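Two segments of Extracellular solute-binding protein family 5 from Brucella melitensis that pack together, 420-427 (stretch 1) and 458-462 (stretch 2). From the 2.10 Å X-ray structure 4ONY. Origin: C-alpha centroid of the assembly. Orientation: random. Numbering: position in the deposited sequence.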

# COMPACT_ATOMS: atom_id res chain seq x y z
N GLN A 420 -20.83 35.78 5.18
CA GLN A 420 -20.52 37.22 5.17
C GLN A 420 -19.15 37.44 5.78
O GLN A 420 -18.59 36.61 6.50
CB GLN A 420 -21.52 38.00 6.01
CG GLN A 420 -22.97 37.67 5.79
CD GLN A 420 -23.54 38.24 4.54
OE1 GLN A 420 -22.91 39.05 3.84
NE2 GLN A 420 -24.75 37.80 4.22
N PHE A 421 -18.60 38.60 5.51
CA PHE A 421 -17.32 39.01 6.04
C PHE A 421 -17.55 40.36 6.68
O PHE A 421 -17.97 41.28 6.01
CB PHE A 421 -16.32 39.01 4.93
CG PHE A 421 -16.05 37.62 4.41
CD1 PHE A 421 -15.11 36.81 5.01
CD2 PHE A 421 -16.81 37.11 3.36
CE1 PHE A 421 -14.89 35.51 4.53
CE2 PHE A 421 -16.60 35.83 2.88
CZ PHE A 421 -15.65 35.02 3.47
N LYS A 422 -17.38 40.44 7.99
CA LYS A 422 -17.78 41.59 8.78
C LYS A 422 -16.66 41.64 9.79
O LYS A 422 -16.37 40.62 10.46
CB LYS A 422 -19.18 41.37 9.42
N ASP A 423 -16.04 42.81 9.89
CA ASP A 423 -14.63 42.98 10.27
C ASP A 423 -14.21 42.25 11.55
O ASP A 423 -14.98 42.10 12.51
CB ASP A 423 -14.28 44.48 10.38
N GLY A 424 -13.03 41.65 11.52
CA GLY A 424 -12.47 41.05 10.32
C GLY A 424 -12.65 39.55 10.54
O GLY A 424 -11.71 38.83 10.85
N MET A 425 -13.89 39.11 10.45
CA MET A 425 -14.23 37.74 10.64
C MET A 425 -15.00 37.23 9.45
O MET A 425 -15.77 37.95 8.82
CB MET A 425 -15.09 37.54 11.88
CG MET A 425 -14.34 37.78 13.18
SD MET A 425 -15.42 37.51 14.56
CE MET A 425 -16.42 39.00 14.48
N ALA A 426 -14.80 35.96 9.17
CA ALA A 426 -15.68 35.22 8.29
C ALA A 426 -16.88 34.77 9.10
O ALA A 426 -16.70 34.12 10.15
CB ALA A 426 -14.97 34.03 7.74
N ILE A 427 -18.08 35.08 8.63
CA ILE A 427 -19.29 34.75 9.33
C ILE A 427 -20.04 33.69 8.55
O ILE A 427 -20.37 33.89 7.35
CB ILE A 427 -20.19 35.98 9.44
CG1 ILE A 427 -19.48 37.18 10.10
CG2 ILE A 427 -21.45 35.64 10.20
CD1 ILE A 427 -18.89 36.89 11.46
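Stretch 2, residues 458-462: RLGIA

The contact is a small, backbone-led one, in which a turn centred on a glycine docks against the second strand of a β-hairpin through a single cross-stretch hydrogen bond, with a modest apolar fringe around it. The two stretches belong to the same chain, and together they bury 195 Å², counted over both sides.

Stretch 1 supplies a compact platform. Its strands, 420-422 and 425-427, pair with each other in antiparallel fashion: Q420 N donates to I427 O (2.9 Å) and I427 N to Q420 O (2.7 Å), while nearer the turn K422 N donates to M425 O (3.1 Å) and M425 N to K422 O (2.9 Å). D423 and G424 close the hairpin, joined by a cis peptide bond. Because M425 and I427 direct their amide groups to the first strand, the N-H of A426 between them is left free for another partner, and stretch 2 provides it.

Stretch 2 forms no regular strand across 459-461, so it meets the hairpin locally and does not extend the sheet as a long ladder. L459 has phi/psi of -94/10°, G460 turns to the left-handed values 84/19°, and I461 takes up an extended -102/128°. This sequence of angles brings the backbone close to the hairpin at G460, where the nearest CA pair, M425 to G460, is 4.0 Å apart. With so short a shared path and such a change of conformation along it, the contact is better described by this point of approach than by a strand crossing.

At that point the A426 N to G460 O hydrogen bond measures 3.0 Å, and its N-H...O angle of 171° makes it nearly linear. The same carbonyl lies against the preceding residue, with G460 O 3.7 Å from M425 CA, and G460 CA packs 3.6 Å from G424 O. Glycine suits this position on two counts. An ideal CB would point toward stretch 1 and clash with A426 N at 2.5 Å and M425 C at 2.8 Å; independently, the left-handed backbone angles would jam it against the carbonyl oxygen of L459.

Around this centre the side chains play a lesser part. A426 points its CB toward stretch 2, where it lies 3.5 Å from L459 O and makes an apolar contact of 3.9 Å with I461 CG1. The CA-to-CB bond of I461 nevertheless points away from stretch 1. F421, on the first strand, also points toward stretch 2; its chi1 is in the m well, and L459 O approaches the edge of its ring, near the ring plane, at 3.6 Å from F421 CE1. The carbonyl of L459 thus touches both strands of the hairpin, whereas the L459 side chain, its CA-to-CB bond set sideways, comes no nearer than the 4.8 Å between L459 CD2 and F421 CE1. At the ends of stretch 2, R458 and A462 make no contact with the hairpin.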

# COMPACT_ATOMS: atom_id res chain seq x y z
N ARG A 458 -6.09 34.47 7.81
CA ARG A 458 -6.10 35.62 6.94
C ARG A 458 -7.48 35.89 6.27
O ARG A 458 -7.74 37.00 5.85
CB ARG A 458 -5.01 35.51 5.88
CG ARG A 458 -3.58 35.60 6.41
CD ARG A 458 -2.55 35.52 5.26
NE ARG A 458 -2.85 36.52 4.20
CZ ARG A 458 -3.24 36.27 2.92
NH1 ARG A 458 -3.36 35.03 2.44
NH2 ARG A 458 -3.49 37.28 2.09
N LEU A 459 -8.34 34.88 6.17
CA LEU A 459 -9.72 35.09 5.72
C LEU A 459 -10.76 35.31 6.83
O LEU A 459 -11.96 35.26 6.58
CB LEU A 459 -10.19 33.90 4.85
CG LEU A 459 -10.27 34.20 3.37
CD1 LEU A 459 -8.87 34.15 2.81
CD2 LEU A 459 -11.12 33.16 2.65
N GLY A 460 -10.31 35.49 8.05
CA GLY A 460 -11.18 35.66 9.18
C GLY A 460 -11.71 34.38 9.81
O GLY A 460 -12.70 34.42 10.56
N ILE A 461 -11.04 33.27 9.55
CA ILE A 461 -11.48 31.99 10.11
C ILE A 461 -10.62 31.57 11.34
O ILE A 461 -9.41 31.56 11.25
CB ILE A 461 -11.40 30.89 9.05
CG1 ILE A 461 -12.20 31.32 7.84
CG2 ILE A 461 -11.88 29.55 9.63
CD1 ILE A 461 -12.03 30.40 6.66
N ALA A 462 -11.26 31.25 12.45
CA ALA A 462 -10.54 30.90 13.65
C ALA A 462 -10.37 29.36 13.71
O ALA A 462 -11.34 28.61 13.68
CB ALA A 462 -11.29 31.42 14.86